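Local coordinates for BH0493 protein (Bacillus halodurans C-125, PDB 2QEE) that binds zinc and is a putative amidohydrolase, probably acting as a metal-dependent hydrolase, at residues C[201-204]-C[205-209]; C[238-241]-C[242-245]. All coordinates share one frame; numbering follows the deposited sequence.

Overall arrangement
Contacts 1 and 2 are short stretches of two neighbouring helices, 200-217 and 237-253, about two turns each, with centres about 11 Å apart. Contact 1 precedes contact 2 in the chain, and strand 222-226 lies between their helices. Helix 237-253 then leads into strand 257-264, parallel to 222-226, as a beta-alpha-beta unit. The two contacts also touch directly. Ile-203 CD1 packs 3.5 Å from Asp-244 OD2, and Val-206 CG1 lies 3.8 Å from Cys-245 SG. Lys-207 CG rests 3.8 Å from Cys-245 CA. Both contacts lie on the same side of the chain centre and away from the zinc bound by His-28, His-30 and Asp-357. They are structural packing of the fold.

Contact 1 (C[201-204]-C[205-209]); sequences GSIQ and EVKRF
Residues Gly-201 to Phe-209 form a continuous alpha-helical stretch of helix 200-217, in which Glu-205 N, Val-206 N, Lys-207 N and Arg-208 N bond to the carbonyls of Gly-201, Ser-202, Ile-203 and Gln-204. The bond from Lys-207 N to Ile-203 O is almost straight, at 175°. Lys-207 lies back along the preceding turn. Its CG is anti to the carbonyl carbon (chi1 -69°) and comes 3.4 Å from Ile-203 O. Further out, Lys-207 CD runs alongside two side chains. It is 4.1 Å from Ile-203 CG2 and 4.0 Å from Gln-204 OE1. The amide of Gln-204 is held from the other end, since NE2 bonds to Glu-200 OE2. Val-206 CG2 sits over Ser-202 O, while its side chain also packs on Tyr-180 and Leu-187 of helix 180-189. Glu-205 CB and CG both lie 3.5 Å from Gly-201 O. The Glu-205 carboxylate then pairs with Arg-208 one turn on, in a side-on salt bridge along the helix. Lys-193 N is a second donor to Glu-205 OE1. Arg-208 NH2 meets OE1 at 2.8 Å, and Arg-208 NE meets Glu-205 OE2 at 2.9 Å, both on the syn side.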
ATOM      1  N   GLY C 201     -17.283  43.551  -3.080  1.00 39.71           N
ATOM      2  CA  GLY C 201     -16.697  44.223  -1.949  1.00 39.14           C
ATOM      3  C   GLY C 201     -16.051  43.222  -1.024  1.00 39.15           C
ATOM      4  O   GLY C 201     -14.971  43.472  -0.471  1.00 40.08           O
ATOM      5  N   SER C 202     -16.734  42.095  -0.807  1.00 35.59           N
ATOM      6  CA  SER C 202     -16.181  41.070   0.058  1.00 32.36           C
ATOM      7  C   SER C 202     -14.929  40.450  -0.588  1.00 28.41           C
ATOM      8  O   SER C 202     -13.907  40.268   0.104  1.00 28.37           O
ATOM      9  CB  SER C 202     -17.222  40.012   0.406  1.00 34.10           C
ATOM     10  OG  SER C 202     -18.051  40.447   1.488  1.00 36.69           O
ATOM     11  N   ILE C 203     -15.027  40.147  -1.882  1.00 26.77           N
ATOM     12  CA  ILE C 203     -13.890  39.661  -2.701  1.00 26.09           C
ATOM     13  C   ILE C 203     -12.675  40.584  -2.601  1.00 28.56           C
ATOM     14  O   ILE C 203     -11.547  40.151  -2.304  1.00 29.10           O
ATOM     15  CB  ILE C 203     -14.288  39.444  -4.173  1.00 24.24           C
ATOM     16  CG1 ILE C 203     -15.328  38.310  -4.272  1.00 24.18           C
ATOM     17  CG2 ILE C 203     -13.023  39.179  -5.068  1.00 27.13           C
ATOM     18  CD1 ILE C 203     -16.011  38.164  -5.589  1.00 25.38           C
ATOM     19  N   GLN C 204     -12.904  41.879  -2.795  1.00 28.60           N
ATOM     20  CA  GLN C 204     -11.807  42.841  -2.715  1.00 26.55           C
ATOM     21  C   GLN C 204     -11.151  42.966  -1.357  1.00 25.69           C
ATOM     22  O   GLN C 204      -9.924  43.100  -1.271  1.00 27.05           O
ATOM     23  CB  GLN C 204     -12.296  44.226  -3.187  1.00 27.44           C
ATOM     24  CG  GLN C 204     -12.553  44.227  -4.655  1.00 51.44           C
ATOM     25  CD  GLN C 204     -11.439  43.538  -5.397  1.00 43.82           C
ATOM     26  OE1 GLN C 204     -10.253  43.757  -5.097  1.00 56.29           O
ATOM     27  NE2 GLN C 204     -11.798  42.668  -6.353  1.00 55.35           N
ATOM     28  N   GLU C 205     -11.942  42.947  -0.291  1.00 25.11           N
ATOM     29  CA  GLU C 205     -11.403  43.120   1.025  1.00 25.59           C
ATOM     30  C   GLU C 205     -10.655  41.881   1.461  1.00 26.73           C
ATOM     31  O   GLU C 205      -9.663  41.982   2.190  1.00 27.87           O
ATOM     32  CB  GLU C 205     -12.468  43.511   2.031  1.00 27.95           C
ATOM     33  CG  GLU C 205     -12.876  44.990   1.866  1.00 32.43           C
ATOM     34  CD  GLU C 205     -11.711  45.937   2.151  1.00 25.03           C
ATOM     35  OE1 GLU C 205     -11.603  46.347   3.315  1.00 28.66           O
ATOM     36  OE2 GLU C 205     -10.877  46.199   1.242  1.00 32.24           O
ATOM     37  N   VAL C 206     -11.104  40.713   1.010  1.00 25.50           N
ATOM     38  CA  VAL C 206     -10.323  39.511   1.357  1.00 25.13           C
ATOM     39  C   VAL C 206      -8.970  39.494   0.588  1.00 23.22           C
ATOM     40  O   VAL C 206      -7.923  39.180   1.181  1.00 23.51           O
ATOM     41  CB  VAL C 206     -11.152  38.199   1.191  1.00 25.47           C
ATOM     42  CG1 VAL C 206     -10.239  36.939   1.309  1.00 22.16           C
ATOM     43  CG2 VAL C 206     -12.225  38.131   2.273  1.00 24.86           C
ATOM     44  N   LYS C 207      -8.978  39.819  -0.707  1.00 23.54           N
ATOM     45  CA  LYS C 207      -7.708  40.043  -1.441  1.00 22.74           C
ATOM     46  C   LYS C 207      -6.798  41.059  -0.766  1.00 25.39           C
ATOM     47  O   LYS C 207      -5.574  40.877  -0.722  1.00 25.01           O
ATOM     48  CB  LYS C 207      -7.970  40.483  -2.862  1.00 23.67           C
ATOM     49  CG  LYS C 207      -8.570  39.409  -3.750  1.00 29.86           C
ATOM     50  CD  LYS C 207      -8.987  39.961  -5.087  1.00 32.26           C
ATOM     51  CE  LYS C 207      -7.936  39.751  -6.096  1.00 36.40           C
ATOM     52  NZ  LYS C 207      -8.528  39.861  -7.459  1.00 39.50           N
ATOM     53  N   ARG C 208      -7.373  42.120  -0.208  1.00 26.03           N
ATOM     54  CA  ARG C 208      -6.530  43.096   0.462  1.00 28.18           C
ATOM     55  C   ARG C 208      -5.926  42.537   1.752  1.00 25.43           C
ATOM     56  O   ARG C 208      -4.773  42.857   2.102  1.00 25.66           O
ATOM     57  CB  ARG C 208      -7.275  44.443   0.672  1.00 29.54           C
ATOM     58  CG  ARG C 208      -6.362  45.536   1.225  1.00 31.42           C
ATOM     59  CD  ARG C 208      -7.079  46.891   1.266  1.00 30.34           C
ATOM     60  NE  ARG C 208      -8.191  46.895   2.219  1.00 28.10           N
ATOM     61  CZ  ARG C 208      -8.053  47.052   3.524  1.00 23.88           C
ATOM     62  NH1 ARG C 208      -6.855  47.263   4.047  1.00 27.67           N
ATOM     63  NH2 ARG C 208      -9.117  47.043   4.316  1.00 28.01           N
ATOM     64  N   PHE C 209      -6.673  41.675   2.447  1.00 22.91           N
ATOM     65  CA  PHE C 209      -6.162  41.011   3.621  1.00 23.32           C
ATOM     66  C   PHE C 209      -4.918  40.174   3.190  1.00 20.58           C
ATOM     67  O   PHE C 209      -3.830  40.278   3.785  1.00 20.34           O
ATOM     68  CB  PHE C 209      -7.241  40.133   4.280  1.00 24.72           C
ATOM     69  CG  PHE C 209      -6.727  39.309   5.419  1.00 21.07           C
ATOM     70  CD1 PHE C 209      -6.576  39.854   6.675  1.00 24.89           C
ATOM     71  CD2 PHE C 209      -6.358  37.954   5.224  1.00 25.32           C
ATOM     72  CE1 PHE C 209      -6.080  39.126   7.752  1.00 21.57           C
ATOM     73  CE2 PHE C 209      -5.863  37.182   6.301  1.00 21.35           C
ATOM     74  CZ  PHE C 209      -5.702  37.773   7.578  1.00 27.02           C
TER

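Contact 2 (C[238-241]-C[242-245])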
ATOM      1  N   ARG C 238     -14.989  28.274   1.374  1.00 19.06           N
ATOM      2  CA  ARG C 238     -13.593  27.892   0.997  1.00 17.98           C
ATOM      3  C   ARG C 238     -13.383  27.949  -0.497  1.00 17.94           C
ATOM      4  O   ARG C 238     -12.360  28.478  -0.973  1.00 19.66           O
ATOM      5  CB  ARG C 238     -13.241  26.500   1.578  1.00 17.18           C
ATOM      6  CG  ARG C 238     -11.779  26.101   1.195  1.00 19.03           C
ATOM      7  CD  ARG C 238     -11.328  24.933   2.096  1.00 18.75           C
ATOM      8  NE  ARG C 238     -12.113  23.739   1.794  1.00 19.35           N
ATOM      9  CZ  ARG C 238     -12.433  22.845   2.721  1.00 16.65           C
ATOM     10  NH1 ARG C 238     -13.157  21.779   2.398  1.00 18.64           N
ATOM     11  NH2 ARG C 238     -12.040  23.038   3.995  1.00 19.15           N
ATOM     12  N   GLY C 239     -14.343  27.381  -1.226  1.00 16.54           N
ATOM     13  CA  GLY C 239     -14.295  27.250  -2.693  1.00 17.85           C
ATOM     14  C   GLY C 239     -14.321  28.663  -3.254  1.00 20.18           C
ATOM     15  O   GLY C 239     -13.624  28.963  -4.241  1.00 20.18           O
ATOM     16  N   ARG C 240     -15.131  29.538  -2.649  1.00 20.37           N
ATOM     17  CA  ARG C 240     -15.218  30.926  -3.175  1.00 20.17           C
ATOM     18  C   ARG C 240     -13.973  31.751  -2.902  1.00 20.21           C
ATOM     19  O   ARG C 240     -13.502  32.485  -3.810  1.00 20.98           O
ATOM     20  CB  ARG C 240     -16.466  31.668  -2.698  1.00 21.87           C
ATOM     21  CG  ARG C 240     -17.705  31.061  -3.296  1.00 27.20           C
ATOM     22  CD  ARG C 240     -18.975  31.868  -2.982  1.00 32.90           C
ATOM     23  NE  ARG C 240     -19.313  31.688  -1.586  1.00 34.03           N
ATOM     24  CZ  ARG C 240     -20.195  30.794  -1.134  1.00 33.45           C
ATOM     25  NH1 ARG C 240     -20.882  30.003  -1.959  1.00 29.58           N
ATOM     26  NH2 ARG C 240     -20.377  30.700   0.164  1.00 30.41           N
ATOM     27  N   ILE C 241     -13.440  31.637  -1.684  1.00 19.69           N
ATOM     28  CA  ILE C 241     -12.225  32.351  -1.306  1.00 17.69           C
ATOM     29  C   ILE C 241     -11.045  31.886  -2.183  1.00 19.22           C
ATOM     30  O   ILE C 241     -10.299  32.706  -2.721  1.00 19.96           O
ATOM     31  CB  ILE C 241     -11.899  32.208   0.158  1.00 17.25           C
ATOM     32  CG1 ILE C 241     -12.994  32.891   1.033  1.00 23.18           C
ATOM     33  CG2 ILE C 241     -10.513  32.840   0.457  1.00 18.07           C
ATOM     34  CD1 ILE C 241     -12.870  32.568   2.571  1.00 19.22           C
ATOM     35  N   ILE C 242     -10.917  30.560  -2.394  1.00 17.90           N
ATOM     36  CA  ILE C 242      -9.825  30.066  -3.244  1.00 17.70           C
ATOM     37  C   ILE C 242      -9.958  30.566  -4.678  1.00 19.47           C
ATOM     38  O   ILE C 242      -8.993  31.140  -5.249  1.00 19.52           O
ATOM     39  CB  ILE C 242      -9.717  28.506  -3.215  1.00 16.94           C
ATOM     40  CG1 ILE C 242      -9.411  28.059  -1.792  1.00 18.54           C
ATOM     41  CG2 ILE C 242      -8.696  27.995  -4.294  1.00 19.45           C
ATOM     42  CD1 ILE C 242      -9.359  26.488  -1.610  1.00 16.79           C
ATOM     43  N   ARG C 243     -11.160  30.422  -5.234  1.00 20.82           N
ATOM     44  CA  ARG C 243     -11.460  30.834  -6.626  1.00 22.94           C
ATOM     45  C   ARG C 243     -11.311  32.344  -6.819  1.00 23.71           C
ATOM     46  O   ARG C 243     -10.585  32.809  -7.711  1.00 23.66           O
ATOM     47  CB  ARG C 243     -12.883  30.431  -7.038  1.00 22.67           C
ATOM     48  CG  ARG C 243     -13.233  30.695  -8.500  1.00 28.70           C
ATOM     49  CD  ARG C 243     -14.753  30.639  -8.763  1.00 25.13           C
ATOM     50  NE  ARG C 243     -15.513  31.510  -7.859  1.00 27.75           N
ATOM     51  CZ  ARG C 243     -16.766  31.277  -7.428  1.00 27.09           C
ATOM     52  NH1 ARG C 243     -17.425  30.208  -7.810  1.00 26.36           N
ATOM     53  NH2 ARG C 243     -17.350  32.128  -6.591  1.00 30.58           N
ATOM     54  N   ASP C 244     -11.981  33.103  -5.964  1.00 22.92           N
ATOM     55  CA  ASP C 244     -12.113  34.547  -6.192  1.00 23.58           C
ATOM     56  C   ASP C 244     -10.970  35.379  -5.643  1.00 23.44           C
ATOM     57  O   ASP C 244     -10.763  36.501  -6.116  1.00 25.90           O
ATOM     58  CB  ASP C 244     -13.425  35.085  -5.593  1.00 24.91           C
ATOM     59  CG  ASP C 244     -14.658  34.568  -6.285  1.00 29.53           C
ATOM     60  OD1 ASP C 244     -14.578  34.092  -7.440  1.00 24.08           O
ATOM     61  OD2 ASP C 244     -15.737  34.645  -5.628  1.00 26.89           O
ATOM     62  N   CYS C 245     -10.240  34.874  -4.644  1.00 22.74           N
ATOM     63  CA  CYS C 245      -9.267  35.679  -3.931  1.00 21.90           C
ATOM     64  C   CYS C 245      -7.871  35.076  -3.990  1.00 21.84           C
ATOM     65  O   CYS C 245      -6.905  35.720  -4.404  1.00 21.05           O
ATOM     66  CB  CYS C 245      -9.677  35.896  -2.465  1.00 20.54           C
ATOM     67  SG  CYS C 245     -11.401  36.534  -2.253  1.00 23.46           S
TER
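Arg-240 and Arg-243 meet one turn apart on helix 237-253, the helix of a beta-alpha-beta unit between strands 222-226 and 257-264. Backbone bonds run from the amides of Ile-242, Arg-243, Asp-244 and Cys-245 to the carbonyls four residues earlier. A wider pi-type turn begins at Ile-242.

Arg-243 can be followed outward from its backbone. CB touches Gly-239 O at 3.2 Å. CG lies anti to the backbone N (chi1 -174°), and the chain bends at the CG-CD bond. This folds the guanidinium back over the previous turn, with Arg-240 CA over one face. NE bonds to Asp-244 OD1 at 2.8 Å, from above the carboxylate plane. NH2 bonds to Asp-244 OD2 at 3.1 Å, and that bond is nearly straight, at 178°. NH2 also lies 3.5 Å from Arg-240 CG. At the tip, NH1 has a long, weak ion pair with Glu-235.

The guanidinium planes of Arg-240 and Arg-243 are 49° apart, and Arg-240 NH2 bonds to Asn-237 OD1. Asp-244 OD2 also accepts a bond from Trp-198 NE1. With Asp-244 replaced by an alanine, the Arg-243 guanidinium would probably lose both its close charge partner and the grip that fixes it, and Trp-198 NE1 its acceptor.

Ile-242 CD1 lies 3.7 Å from Arg-238 CG, the two side chains lying side by side and pointing the same way. With Arg-240 NE only 5.4 Å from Arg-243 NH2, the carboxylate of Asp-244 probably offsets part of the positive charge gathered on this turn.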